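Local atomic coordinates of C2 domain protein (PDB entry 3W56), a protein that binds calcium ions through a C2 domain and probably uses them to attach to phospholipid membranes. Residues Ile41-Val46 against Val88-Thr93; Leu84-His89 against Gly121-Met126. One frame throughout, in Å; residues are numbered along the deposited sequence.

Interaction 1: residues Ile41-Val46 against Val88-Thr93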
loop_
_atom_site.group_PDB
_atom_site.type_symbol
_atom_site.label_atom_id
_atom_site.label_comp_id
_atom_site.label_asym_id
_atom_site.label_seq_id
_atom_site.Cartn_x
_atom_site.Cartn_y
_atom_site.Cartn_z
ATOM N N ILE A 41 18.735 3.419 6.901
ATOM C CA ILE A 41 17.311 3.522 7.237
ATOM C C ILE A 41 16.445 3.238 5.988
ATOM O O ILE A 41 16.835 3.562 4.871
ATOM C CB ILE A 41 16.958 4.890 7.891
ATOM C CG1 ILE A 41 17.971 5.225 9.006
ATOM C CG2 ILE A 41 15.532 4.862 8.423
ATOM C CD1 ILE A 41 17.749 6.566 9.720
ATOM N N THR A 42 15.284 2.610 6.180
ATOM C CA THR A 42 14.449 2.179 5.055
ATOM C C THR A 42 14.119 3.305 4.016
ATOM O O THR A 42 13.792 4.414 4.389
ATOM C CB THR A 42 13.157 1.471 5.566
ATOM O OG1 THR A 42 13.475 0.195 6.144
ATOM C CG2 THR A 42 12.227 1.211 4.386
ATOM N N ASP A 43 14.227 3.022 2.712
ATOM C CA ASP A 43 13.755 3.942 1.667
ATOM C C ASP A 43 12.444 3.426 1.077
ATOM O O ASP A 43 12.436 2.813 0.000
ATOM C CB ASP A 43 14.799 4.144 0.547
ATOM C CG ASP A 43 16.094 4.706 1.067
ATOM O OD1 ASP A 43 16.065 5.833 1.609
ATOM O OD2 ASP A 43 17.130 4.007 0.975
ATOM N N GLY A 44 11.342 3.646 1.802
ATOM C CA GLY A 44 10.118 2.923 1.527
ATOM C C GLY A 44 9.291 3.452 0.387
ATOM O O GLY A 44 9.247 4.640 0.065
ATOM N N TYR A 45 8.574 2.527 -0.222
ATOM C CA TYR A 45 7.530 2.822 -1.139
ATOM C C TYR A 45 6.542 1.688 -1.120
ATOM O O TYR A 45 6.826 0.566 -0.631
ATOM C CB TYR A 45 8.064 3.144 -2.596
ATOM C CG TYR A 45 8.649 1.950 -3.365
ATOM C CD1 TYR A 45 7.919 1.347 -4.361
ATOM C CD2 TYR A 45 9.904 1.489 -3.083
ATOM C CE1 TYR A 45 8.428 0.230 -5.073
ATOM C CE2 TYR A 45 10.452 0.430 -3.789
ATOM C CZ TYR A 45 9.700 -0.188 -4.768
ATOM O OH TYR A 45 10.202 -1.254 -5.516
ATOM N N VAL A 46 5.363 1.955 -1.663
ATOM C CA VAL A 46 4.243 1.003 -1.686
ATOM C C VAL A 46 3.746 0.681 -3.081
ATOM O O VAL A 46 3.508 1.577 -3.912
ATOM C CB VAL A 46 3.062 1.553 -0.832
ATOM C CG1 VAL A 46 1.985 0.516 -0.664
ATOM C CG2 VAL A 46 3.611 2.024 0.529
ATOM N N VAL A 88 4.921 -3.364 0.458
ATOM C CA VAL A 88 5.859 -2.357 0.940
ATOM C C VAL A 88 7.277 -2.802 0.564
ATOM O O VAL A 88 7.711 -3.910 0.919
ATOM C CB VAL A 88 5.721 -2.134 2.437
ATOM C CG1 VAL A 88 6.812 -1.191 2.917
ATOM C CG2 VAL A 88 4.294 -1.596 2.755
ATOM N N HIS A 89 7.991 -1.946 -0.145
ATOM C CA HIS A 89 9.384 -2.252 -0.555
ATOM C C HIS A 89 10.372 -1.241 -0.064
ATOM O O HIS A 89 10.047 -0.088 0.229
ATOM C CB HIS A 89 9.528 -2.295 -2.064
ATOM C CG HIS A 89 8.723 -3.358 -2.711
ATOM N ND1 HIS A 89 9.286 -4.521 -3.223
ATOM C CD2 HIS A 89 7.398 -3.442 -2.957
ATOM C CE1 HIS A 89 8.330 -5.268 -3.744
ATOM N NE2 HIS A 89 7.172 -4.631 -3.604
ATOM N N ASP A 90 11.610 -1.684 0.010
ATOM C CA ASP A 90 12.723 -0.841 0.405
ATOM C C ASP A 90 13.570 -0.676 -0.815
ATOM O O ASP A 90 14.062 -1.670 -1.366
ATOM C CB ASP A 90 13.445 -1.563 1.513
ATOM C CG ASP A 90 14.603 -0.775 2.086
ATOM O OD1 ASP A 90 14.934 0.342 1.558
ATOM O OD2 ASP A 90 15.174 -1.286 3.084
ATOM N N GLU A 91 13.684 0.552 -1.314
ATOM C CA GLU A 91 14.378 0.726 -2.598
ATOM C C GLU A 91 15.881 0.715 -2.418
ATOM O O GLU A 91 16.430 1.341 -1.515
ATOM C CB GLU A 91 13.968 2.038 -3.273
ATOM C CG GLU A 91 14.770 2.319 -4.543
ATOM C CD GLU A 91 14.603 3.733 -5.031
ATOM O OE1 GLU A 91 13.947 3.916 -6.093
ATOM O OE2 GLU A 91 15.125 4.668 -4.349
ATOM N N ASP A 92 16.564 0.013 -3.322
ATOM C CA ASP A 92 18.004 0.091 -3.333
ATOM C C ASP A 92 18.488 0.107 -4.766
ATOM O O ASP A 92 17.708 -0.106 -5.671
ATOM C CB ASP A 92 18.626 -1.047 -2.544
ATOM C CG ASP A 92 19.987 -0.685 -2.008
ATOM O OD1 ASP A 92 20.472 0.431 -2.346
ATOM O OD2 ASP A 92 20.561 -1.514 -1.259
ATOM N N THR A 93 19.783 0.366 -4.946
ATOM C CA THR A 93 20.352 0.613 -6.265
ATOM C C THR A 93 20.066 -0.486 -7.259
ATOM O O THR A 93 19.624 -0.208 -8.395
ATOM C CB THR A 93 21.864 0.794 -6.215
ATOM O OG1 THR A 93 22.184 1.850 -5.291
ATOM C CG2 THR A 93 22.370 1.132 -7.644
#
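T42 and D43 lie against D90 at the calcium-binding end of the C2 β-sandwich, where strand 44-50 leaves one metal-binding loop and its antiparallel neighbour 83-90 enters another. T42 lays its methyl CG2 3.9 Å from D90 CG, while its OG1 hydrogen-bonds to P35 O. The backbone N of D43 donates to D90 OD1 (3.0 Å), reaching it from above the carboxylate, 54° out of plane. The carbonyl O of D43 takes a nearly straight bond from E91 N at 2.9 Å, carrying the pairing one residue past the ends of both strands. D43, D90 and E91 bind calcium in this protein, although none is bound in this model. D43 OD2 and D90 OD1 stand 4.3 Å apart, a like-charge pair that the metal would probably relieve; D43 OD1 accepts from N63 N. G44 sends its CA hydrogen toward H89 O, 3.3 Å from G44 CA. Y45 forms the hydrogen-bonded pair with H89, each backbone N donating to the other's O. Y45 CG stands between the backbone N and the carbonyl carbon (chi1 70°), on the side of H89; one ring face lies against H89 CB, 3.4 Å from Y45 CE2. The two rings are 21° from parallel but slid apart, barely overlapping, and Y45 OH is hydrogen-bonded to D96 OD2. An alanine in place of Y45 would probably leave H89 CB without its aromatic cover and D96 OD2 without its hydroxyl partner. On the face shared with D90, V46 and V88 form a non-hydrogen-bonded pair, V46 CG2 lying 4.3 Å from V88 CG2.

Interaction 2: residues Leu84-His89 against Gly121-Met126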
loop_
_atom_site.group_PDB
_atom_site.type_symbol
_atom_site.label_atom_id
_atom_site.label_comp_id
_atom_site.label_asym_id
_atom_site.label_seq_id
_atom_site.Cartn_x
_atom_site.Cartn_y
_atom_site.Cartn_z
ATOM N N LEU A 84 -7.385 -6.442 -3.119
ATOM C CA LEU A 84 -6.466 -5.303 -2.936
ATOM C C LEU A 84 -5.185 -5.892 -2.365
ATOM O O LEU A 84 -5.193 -6.549 -1.333
ATOM C CB LEU A 84 -7.074 -4.188 -2.005
ATOM C CG LEU A 84 -6.082 -3.107 -1.545
ATOM C CD1 LEU A 84 -5.734 -2.148 -2.697
ATOM C CD2 LEU A 84 -6.667 -2.313 -0.363
ATOM N N ARG A 85 -4.090 -5.737 -3.085
ATOM C CA ARG A 85 -2.794 -6.179 -2.629
ATOM C C ARG A 85 -1.796 -4.995 -2.537
ATOM O O ARG A 85 -1.580 -4.183 -3.498
ATOM C CB ARG A 85 -2.284 -7.285 -3.609
ATOM C CG ARG A 85 -0.859 -7.641 -3.425
ATOM C CD ARG A 85 -0.393 -8.470 -4.617
ATOM N NE ARG A 85 0.998 -8.890 -4.489
ATOM C CZ ARG A 85 1.380 -10.038 -3.928
ATOM N NH1 ARG A 85 0.464 -10.872 -3.437
ATOM N NH2 ARG A 85 2.678 -10.370 -3.869
ATOM N N LEU A 86 -1.153 -4.928 -1.386
ATOM C CA LEU A 86 -0.250 -3.839 -1.058
ATOM C C LEU A 86 1.080 -4.464 -0.775
ATOM O O LEU A 86 1.211 -5.378 0.009
ATOM C CB LEU A 86 -0.753 -3.028 0.140
ATOM C CG LEU A 86 -2.109 -2.377 -0.030
ATOM C CD1 LEU A 86 -2.485 -1.471 1.188
ATOM C CD2 LEU A 86 -2.220 -1.513 -1.250
ATOM N N GLU A 87 2.095 -3.974 -1.450
ATOM C CA GLU A 87 3.413 -4.408 -1.092
ATOM C C GLU A 87 4.216 -3.198 -0.649
ATOM O O GLU A 87 4.238 -2.166 -1.357
ATOM C CB GLU A 87 4.085 -5.121 -2.258
ATOM C CG GLU A 87 3.266 -6.231 -2.851
ATOM C CD GLU A 87 3.883 -6.763 -4.116
ATOM O OE1 GLU A 87 4.980 -6.273 -4.477
ATOM O OE2 GLU A 87 3.246 -7.632 -4.761
ATOM N N VAL A 88 4.921 -3.364 0.458
ATOM C CA VAL A 88 5.859 -2.357 0.940
ATOM C C VAL A 88 7.277 -2.802 0.564
ATOM O O VAL A 88 7.711 -3.910 0.919
ATOM C CB VAL A 88 5.721 -2.134 2.437
ATOM C CG1 VAL A 88 6.812 -1.191 2.917
ATOM C CG2 VAL A 88 4.294 -1.596 2.755
ATOM N N HIS A 89 7.991 -1.946 -0.145
ATOM C CA HIS A 89 9.384 -2.252 -0.555
ATOM C C HIS A 89 10.372 -1.241 -0.064
ATOM O O HIS A 89 10.047 -0.088 0.229
ATOM C CB HIS A 89 9.528 -2.295 -2.064
ATOM C CG HIS A 89 8.723 -3.358 -2.711
ATOM N ND1 HIS A 89 9.286 -4.521 -3.223
ATOM C CD2 HIS A 89 7.398 -3.442 -2.957
ATOM C CE1 HIS A 89 8.330 -5.268 -3.744
ATOM N NE2 HIS A 89 7.172 -4.631 -3.604
ATOM N N GLY A 121 7.261 -3.586 11.357
ATOM C CA GLY A 121 6.571 -2.378 10.935
ATOM C C GLY A 121 5.133 -2.636 10.584
ATOM O O GLY A 121 4.722 -3.777 10.365
ATOM N N THR A 122 4.327 -1.563 10.575
ATOM C CA THR A 122 2.924 -1.684 10.192
ATOM C C THR A 122 2.597 -0.622 9.155
ATOM O O THR A 122 2.877 0.558 9.362
ATOM C CB THR A 122 1.984 -1.483 11.406
ATOM O OG1 THR A 122 2.392 -2.416 12.427
ATOM C CG2 THR A 122 0.505 -1.767 11.032
ATOM N N LEU A 123 1.954 -1.073 8.093
ATOM C CA LEU A 123 1.455 -0.125 7.077
ATOM C C LEU A 123 -0.023 0.072 7.448
ATOM O O LEU A 123 -0.811 -0.914 7.581
ATOM C CB LEU A 123 1.484 -0.813 5.710
ATOM C CG LEU A 123 0.765 -0.054 4.575
ATOM C CD1 LEU A 123 1.421 1.313 4.116
ATOM C CD2 LEU A 123 0.654 -1.007 3.312
ATOM N N HIS A 124 -0.458 1.329 7.569
ATOM C CA HIS A 124 -1.853 1.654 7.803
ATOM C C HIS A 124 -2.387 2.308 6.552
ATOM O O HIS A 124 -1.631 2.971 5.857
ATOM C CB HIS A 124 -1.984 2.673 8.955
ATOM C CG HIS A 124 -1.314 2.251 10.227
ATOM N ND1 HIS A 124 -1.878 1.313 11.054
ATOM C CD2 HIS A 124 -0.150 2.630 10.812
ATOM C CE1 HIS A 124 -1.081 1.102 12.093
ATOM N NE2 HIS A 124 -0.032 1.891 11.982
ATOM N N TYR A 125 -3.623 2.040 6.237
ATOM C CA TYR A 125 -4.188 2.584 4.988
ATOM C C TYR A 125 -5.681 2.616 5.112
ATOM O O TYR A 125 -6.311 1.998 5.996
ATOM C CB TYR A 125 -3.748 1.723 3.806
ATOM C CG TYR A 125 -4.255 0.289 3.851
ATOM C CD1 TYR A 125 -5.421 -0.071 3.114
ATOM C CD2 TYR A 125 -3.592 -0.701 4.579
ATOM C CE1 TYR A 125 -5.874 -1.365 3.079
ATOM C CE2 TYR A 125 -4.062 -2.052 4.565
ATOM C CZ TYR A 125 -5.219 -2.363 3.806
ATOM O OH TYR A 125 -5.716 -3.665 3.732
ATOM N N MET A 126 -6.300 3.338 4.195
ATOM C CA MET A 126 -7.722 3.438 4.150
ATOM C C MET A 126 -8.094 3.120 2.719
ATOM O O MET A 126 -7.314 3.344 1.784
ATOM C CB MET A 126 -8.232 4.839 4.504
ATOM C CG MET A 126 -8.098 5.053 5.969
ATOM S SD MET A 126 -8.871 6.599 6.417
ATOM C CE MET A 126 -10.593 6.304 5.970
#
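In the hydrophobic core between the two sheets of the sandwich, L84, L86 and V88 of strand 83-90 face L123 and Y125 of strand 122-130, with no hydrogen bond between them. The axes of 84-89 and 122-126 come no closer than 9.4 Å, so side chains alone bridge the gap. L86 carries the centre of the contact: its CD1, anti to CA (chi2 -175°), sits over the middle of the Y125 ring, 3.5 Å from the centroid and close to the ring normal, a CH-π contact. The same methyl meets L123 CD2 at 3.8 Å. Two residues before L86, L84 reaches Y125 tip to tip, its CD2 3.7 Å from Y125 CE1. V88 crosses L123 obliquely, CG2 to CD2 at 3.7 Å. L26 of strand 22-32 also packs on L86, and Y125 OH hydrogen-bonds to R104. Away from this core, E87 is held by R85 and H89, two residues before and after it: R85 grips OE2 side-on through NE (2.6 Å) and NH2 in a salt bridge, while H89 NE2 donates in its ring plane to OE1. Leucine, valine and tyrosine packed from two facing sheets are typical of the all-β C2 sandwich core.

From the N terminus, the chain first passes through 41-46 on strand 44-50, and interaction 1 closes the loop of 41 residues that returns to strand 83-90. Interaction 2 starts on that same strand and closes the next loop, of 31 residues, ending on strand 122-130. The closures follow one another along the chain, neither enclosing the other, and overlap at V88 and H89. Interaction 1 joins neighbouring strands within one sheet near the calcium loops; interaction 2 ties that sheet to the opposing one nearer the middle of the domain. The two contacts meet where V46 CG2 of interaction 1 packs on L123 CD1 of interaction 2, 4.3 Å away.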